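Long-range contacts in EvdO2 (Micromonospora carbonacea, PDB 4XAB), which probably catalyses an oxidative cyclization in orthosomycin biosynthesis, as a non-haem, metal-dependent oxygenase of the phytanoyl-CoA dioxygenase family: residues L160-G165 and F211-Y216; R21-L26 and S195-P200. One frame throughout, in Å; residues are numbered along the deposited sequence.

Contact 1: L160-G165 and F211-Y216. With NI (nickel (II) ion), chain B.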
loop_
_atom_site.group_PDB
_atom_site.type_symbol
_atom_site.label_atom_id
_atom_site.label_comp_id
_atom_site.label_asym_id
_atom_site.label_seq_id
_atom_site.Cartn_x
_atom_site.Cartn_y
_atom_site.Cartn_z
ATOM N N LEU A 160 0.142 -5.408 7.299
ATOM C CA LEU A 160 -1.020 -5.763 6.493
ATOM C C LEU A 160 -1.473 -7.189 6.764
ATOM O O LEU A 160 -0.668 -8.065 7.077
ATOM C CB LEU A 160 -0.708 -5.607 4.996
ATOM C CG LEU A 160 -0.359 -4.172 4.584
ATOM C CD1 LEU A 160 -0.206 -4.026 3.079
ATOM C CD2 LEU A 160 -1.407 -3.221 5.100
ATOM N N HIS A 161 -2.773 -7.392 6.618
ATOM C CA HIS A 161 -3.410 -8.694 6.670
ATOM C C HIS A 161 -4.167 -8.862 5.366
ATOM O O HIS A 161 -4.747 -7.898 4.872
ATOM C CB HIS A 161 -4.401 -8.801 7.831
ATOM C CG HIS A 161 -3.822 -8.481 9.176
ATOM N ND1 HIS A 161 -3.948 -9.327 10.257
ATOM C CD2 HIS A 161 -3.182 -7.378 9.636
ATOM C CE1 HIS A 161 -3.379 -8.776 11.316
ATOM N NE2 HIS A 161 -2.904 -7.593 10.965
ATOM N N TYR A 162 -4.208 -10.078 4.844
ATOM C CA TYR A 162 -4.909 -10.353 3.588
ATOM C C TYR A 162 -5.968 -11.435 3.689
ATOM O O TYR A 162 -5.906 -12.296 4.560
ATOM C CB TYR A 162 -3.910 -10.787 2.516
ATOM C CG TYR A 162 -2.911 -9.740 2.152
ATOM C CD1 TYR A 162 -1.599 -9.827 2.591
ATOM C CD2 TYR A 162 -3.266 -8.674 1.353
ATOM C CE1 TYR A 162 -0.672 -8.885 2.234
ATOM C CE2 TYR A 162 -2.361 -7.720 1.008
ATOM C CZ TYR A 162 -1.056 -7.822 1.453
ATOM O OH TYR A 162 -0.137 -6.865 1.088
ATOM N N LEU A 163 -6.929 -11.404 2.762
ATOM C CA LEU A 163 -7.835 -12.533 2.569
ATOM C C LEU A 163 -7.338 -13.366 1.397
ATOM O O LEU A 163 -7.539 -12.982 0.247
ATOM C CB LEU A 163 -9.270 -12.063 2.294
ATOM C CG LEU A 163 -10.238 -13.240 2.167
ATOM C CD1 LEU A 163 -10.507 -13.828 3.534
ATOM C CD2 LEU A 163 -11.546 -12.832 1.484
ATOM N N PRO A 164 -6.673 -14.501 1.679
ATOM C CA PRO A 164 -6.100 -15.309 0.597
ATOM C C PRO A 164 -7.148 -15.735 -0.417
ATOM O O PRO A 164 -8.212 -16.227 -0.029
ATOM C CB PRO A 164 -5.532 -16.534 1.324
ATOM C CG PRO A 164 -5.301 -16.071 2.738
ATOM C CD PRO A 164 -6.424 -15.098 3.008
ATOM N N GLY A 165 -6.840 -15.541 -1.695
ATOM C CA GLY A 165 -7.713 -15.994 -2.754
ATOM C C GLY A 165 -8.794 -14.992 -3.088
ATOM O O GLY A 165 -9.531 -15.172 -4.058
ATOM N N PHE A 211 -4.726 -5.767 -7.145
ATOM C CA PHE A 211 -5.745 -4.746 -6.959
ATOM C C PHE A 211 -7.024 -5.288 -6.315
ATOM O O PHE A 211 -7.793 -4.521 -5.719
ATOM C CB PHE A 211 -6.093 -4.099 -8.307
ATOM C CG PHE A 211 -5.115 -3.051 -8.760
ATOM C CD1 PHE A 211 -4.093 -2.621 -7.937
ATOM C CD2 PHE A 211 -5.229 -2.497 -10.028
ATOM C CE1 PHE A 211 -3.197 -1.646 -8.363
ATOM C CE2 PHE A 211 -4.346 -1.517 -10.453
ATOM C CZ PHE A 211 -3.326 -1.098 -9.620
ATOM N N ARG A 212 -7.281 -6.588 -6.445
ATOM C CA ARG A 212 -8.544 -7.130 -5.925
ATOM C C ARG A 212 -8.380 -7.931 -4.622
ATOM O O ARG A 212 -9.353 -8.440 -4.077
ATOM C CB ARG A 212 -9.215 -7.997 -6.991
ATOM C CG ARG A 212 -10.731 -7.966 -6.955
ATOM C CD ARG A 212 -11.315 -8.625 -8.193
ATOM N NE ARG A 212 -11.425 -7.711 -9.326
ATOM C CZ ARG A 212 -12.049 -8.015 -10.461
ATOM N NH1 ARG A 212 -12.595 -9.214 -10.609
ATOM N NH2 ARG A 212 -12.123 -7.133 -11.449
ATOM N N THR A 213 -7.165 -8.046 -4.108
ATOM C CA THR A 213 -7.012 -8.776 -2.850
ATOM C C THR A 213 -7.453 -7.948 -1.646
ATOM O O THR A 213 -6.907 -6.881 -1.402
ATOM C CB THR A 213 -5.554 -9.209 -2.646
ATOM O OG1 THR A 213 -5.120 -9.888 -3.823
ATOM C CG2 THR A 213 -5.424 -10.136 -1.425
ATOM N N PRO A 214 -8.437 -8.447 -0.876
ATOM C CA PRO A 214 -8.829 -7.672 0.309
ATOM C C PRO A 214 -7.691 -7.586 1.320
ATOM O O PRO A 214 -6.970 -8.576 1.537
ATOM C CB PRO A 214 -10.014 -8.466 0.886
ATOM C CG PRO A 214 -10.523 -9.291 -0.270
ATOM C CD PRO A 214 -9.269 -9.647 -1.053
ATOM N N HIS A 215 -7.501 -6.406 1.902
ATOM C CA HIS A 215 -6.498 -6.271 2.950
ATOM C C HIS A 215 -6.922 -5.291 4.029
ATOM O O HIS A 215 -7.825 -4.486 3.841
ATOM C CB HIS A 215 -5.129 -5.866 2.363
ATOM C CG HIS A 215 -5.178 -4.695 1.426
ATOM N ND1 HIS A 215 -5.654 -4.791 0.136
ATOM C CD2 HIS A 215 -4.772 -3.414 1.582
ATOM C CE1 HIS A 215 -5.566 -3.609 -0.451
ATOM N NE2 HIS A 215 -5.020 -2.760 0.396
ATOM N N TYR A 216 -6.236 -5.385 5.164
ATOM C CA TYR A 216 -6.553 -4.642 6.380
ATOM C C TYR A 216 -5.231 -4.324 7.045
ATOM O O TYR A 216 -4.280 -5.085 6.902
ATOM C CB TYR A 216 -7.447 -5.487 7.287
ATOM C CG TYR A 216 -7.434 -5.147 8.753
ATOM C CD1 TYR A 216 -6.465 -5.665 9.609
ATOM C CD2 TYR A 216 -8.422 -4.339 9.290
ATOM C CE1 TYR A 216 -6.468 -5.361 10.949
ATOM C CE2 TYR A 216 -8.434 -4.031 10.627
ATOM C CZ TYR A 216 -7.454 -4.541 11.449
ATOM O OH TYR A 216 -7.477 -4.237 12.784
HETATM NI NI NI B . -5.142 -0.728 0.006
HETATM O O HOH W 1 -3.301 -0.776 -0.803
#

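Contact 2: R21-L26 and S195-P200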
loop_
_atom_site.group_PDB
_atom_site.type_symbol
_atom_site.label_atom_id
_atom_site.label_comp_id
_atom_site.label_asym_id
_atom_site.label_seq_id
_atom_site.Cartn_x
_atom_site.Cartn_y
_atom_site.Cartn_z
ATOM N N ARG A 21 -2.713 -16.899 -4.164
ATOM C CA ARG A 21 -3.220 -16.282 -2.948
ATOM C C ARG A 21 -3.585 -14.812 -3.102
ATOM O O ARG A 21 -4.381 -14.297 -2.331
ATOM C CB ARG A 21 -2.187 -16.430 -1.825
ATOM C CG ARG A 21 -1.707 -17.852 -1.614
ATOM C CD ARG A 21 -1.001 -17.979 -0.273
ATOM N NE ARG A 21 -1.953 -18.304 0.783
ATOM C CZ ARG A 21 -1.687 -18.233 2.083
ATOM N NH1 ARG A 21 -0.492 -17.822 2.489
ATOM N NH2 ARG A 21 -2.618 -18.560 2.973
ATOM N N GLY A 22 -3.003 -14.142 -4.091
ATOM C CA GLY A 22 -3.277 -12.735 -4.325
ATOM C C GLY A 22 -2.338 -11.774 -3.620
ATOM O O GLY A 22 -2.506 -10.547 -3.709
ATOM N N PHE A 23 -1.385 -12.333 -2.881
ATOM C CA PHE A 23 -0.358 -11.547 -2.216
ATOM C C PHE A 23 0.917 -12.362 -2.083
ATOM O O PHE A 23 0.911 -13.589 -2.214
ATOM C CB PHE A 23 -0.823 -11.092 -0.833
ATOM C CG PHE A 23 -0.988 -12.217 0.133
ATOM C CD1 PHE A 23 0.032 -12.548 1.021
ATOM C CD2 PHE A 23 -2.158 -12.954 0.153
ATOM C CE1 PHE A 23 -0.127 -13.594 1.897
ATOM C CE2 PHE A 23 -2.324 -14.000 1.020
ATOM C CZ PHE A 23 -1.306 -14.327 1.897
ATOM N N ALA A 24 2.011 -11.673 -1.791
ATOM C CA ALA A 24 3.278 -12.382 -1.570
ATOM C C ALA A 24 4.172 -11.565 -0.690
ATOM O O ALA A 24 4.140 -10.335 -0.737
ATOM C CB ALA A 24 3.961 -12.671 -2.881
ATOM N N ILE A 25 4.973 -12.260 0.107
ATOM C CA ILE A 25 5.965 -11.629 0.951
ATOM C C ILE A 25 7.336 -11.730 0.314
ATOM O O ILE A 25 7.752 -12.813 -0.099
ATOM C CB ILE A 25 6.028 -12.289 2.340
ATOM C CG1 ILE A 25 4.745 -12.006 3.117
ATOM C CG2 ILE A 25 7.258 -11.791 3.101
ATOM C CD1 ILE A 25 4.751 -12.617 4.516
ATOM N N LEU A 26 8.020 -10.597 0.231
ATOM C CA LEU A 26 9.402 -10.562 -0.232
ATOM C C LEU A 26 10.267 -10.098 0.929
ATOM O O LEU A 26 10.203 -8.933 1.310
ATOM C CB LEU A 26 9.539 -9.623 -1.410
ATOM C CG LEU A 26 8.516 -9.785 -2.530
ATOM C CD1 LEU A 26 8.713 -8.708 -3.580
ATOM C CD2 LEU A 26 8.646 -11.165 -3.127
ATOM N N SER A 195 -10.369 -15.703 8.555
ATOM C CA SER A 195 -9.769 -16.205 7.320
ATOM C C SER A 195 -8.520 -15.409 6.941
ATOM O O SER A 195 -7.797 -15.775 6.021
ATOM C CB SER A 195 -10.780 -16.158 6.181
ATOM O OG SER A 195 -11.979 -16.817 6.542
ATOM N N ALA A 196 -8.256 -14.337 7.676
ATOM C CA ALA A 196 -7.144 -13.449 7.348
ATOM C C ALA A 196 -5.781 -14.053 7.668
ATOM O O ALA A 196 -5.625 -14.877 8.584
ATOM C CB ALA A 196 -7.293 -12.114 8.080
ATOM N N VAL A 197 -4.787 -13.611 6.913
ATOM C CA VAL A 197 -3.407 -14.000 7.136
ATOM C C VAL A 197 -2.550 -12.743 7.279
ATOM O O VAL A 197 -2.627 -11.855 6.443
ATOM C CB VAL A 197 -2.895 -14.891 5.974
ATOM C CG1 VAL A 197 -1.421 -15.144 6.131
ATOM C CG2 VAL A 197 -3.666 -16.214 5.948
ATOM N N ALA A 198 -1.745 -12.656 8.341
ATOM C CA ALA A 198 -0.940 -11.455 8.567
ATOM C C ALA A 198 0.429 -11.594 7.938
ATOM O O ALA A 198 0.962 -12.696 7.863
ATOM C CB ALA A 198 -0.797 -11.162 10.075
ATOM N N CYS A 199 0.999 -10.462 7.531
ATOM C CA CYS A 199 2.290 -10.437 6.854
ATOM C C CYS A 199 3.298 -9.523 7.537
ATOM O O CYS A 199 3.611 -8.441 7.028
ATOM C CB CYS A 199 2.102 -10.006 5.397
ATOM S SG CYS A 199 1.266 -11.275 4.438
ATOM N N PRO A 200 3.830 -9.960 8.689
ATOM C CA PRO A 200 4.891 -9.156 9.296
ATOM C C PRO A 200 6.138 -9.129 8.413
ATOM O O PRO A 200 6.352 -10.044 7.612
ATOM C CB PRO A 200 5.152 -9.870 10.622
ATOM C CG PRO A 200 3.860 -10.575 10.930
ATOM C CD PRO A 200 3.410 -11.061 9.573
#

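Contact 1: L160-G165 and F211-Y216
His215 reaches the nickel through NE2, 2.1 Å from NI. Its chi1 of 50° tucks CG over the backbone, flanked by N and C. The other ring nitrogen, ND1, donates within the same segment to Thr213 O over 2.9 Å, nearly straight at 165° and in the ring plane. That bond fixes the rotation of the imidazole and would probably make NE2 a slightly stronger donor to the metal. Water 1 is another ligand, and His129 and Asp131 complete the protein's share of the site.

Tyr162, with CG beside the backbone N and anti to the carbonyl carbon, lies alongside on the same face of the sheet; its CD2 meets His215 CB at 3.5 Å, and Thr213 CG2 also touches its ring. The phenol OH is hydrogen-bonded to His209. This is the small sheet of a double-stranded beta-helix, whose metal site is a two-histidine, one-carboxylate facial triad. His161 and Tyr216 form an antiparallel hydrogen-bonded pair, with His161 N to Tyr216 O at 2.8 Å and Tyr216 N to His161 O at 2.9 Å. Beyond the non-hydrogen-bonded pair Tyr162–His215, Leu163 N reaches Pro214 O at 3.1 Å, coming from above the carbonyl plane.

On the other face, His161 also has CG beside N, whereas Tyr216 has it anti to N; the two lie side by side, Tyr216 turning a ring edge toward the face of His161 in a T-shaped stack, planes at 78°, with Tyr216 CD1 3.7 Å from His161 CD2. An alanine in place of His161 would remove that imidazole face and would probably leave the tyrosine ring less firmly positioned, though Trp128 also stacks on it. Past the end of strand 160-162, Leu163 (CG anti to N) crosses the Pro214 ring obliquely, CB to CB at 3.9 Å.

Contact 2: R21-L26 and S195-P200
Two flat groups, the Phe23 ring and the Arg21 guanidinium, set up this contact. Phe23 stacks with Tyr162, while Cys199 SG approaches obliquely, 4.6 Å from the Phe23 ring centroid and 55° off the normal: a cysteine sulfur-aromatic contact. One face of the guanidinium has Phe23 CZ above it, offset toward the rim, and Val197 CG2 comes in obliquely to Arg21 NH2 at 3.9 Å.

In the double-stranded beta-helix, strand 23-26 borders the larger sheet, paired with strand 206-210, whereas strand 197-198 borders the small three-stranded sheet. The touching parts, 21-25 and 197-200, run almost in the same direction, 9° apart, but with Ile25 and Cys199 CA atoms 7.1 Å apart they are packed through side chains and do not pair as neighbouring strands. Gly22, with positive phi, ends the helix 12-21 and turns the chain into the strand; a side chain at these backbone angles would collide with Arg21 O, which calls for glycine.

Cys199 is the buried middle of the contact. With SG anti to its own carbonyl carbon, the sulfur touches two side chains of the other segment, 3.7 Å from Phe23 CE1 and 3.7 Å from Ile25 CD1, which meet it from directions roughly at right angles. Ile25 reaches it with an extended chain (chi2 -179°), so that CG1 and CD1 both lie along the cysteine. Val207 of strand 206-210 touches both residues. Phe23 also meets Val197, which has two conformers; in one, CG1 is anti to the backbone N and stands 4.3 Å from Phe23 CZ.

How the contacts relate
Contact 1 is the more buried of the two and holds a nickel ligand; contact 2 is only partly buried: Phe23 and Cys199 are buried, while Arg21, Ile25 and Val197 are partly exposed. Both reach the small sheet, in which strand 160-162 lies between strands 197-198 and 215-217. Contact 1 is a true strand pairing with backbone bonds, whereas contact 2 joins that sheet to the larger one through apolar groups and a sulfur. They touch directly: Thr213 OG1 lies 2.7 Å from Gly22 O and Gly165 N 2.8 Å from Arg21 O, both probable hydrogen bonds. Along the chain their segments alternate.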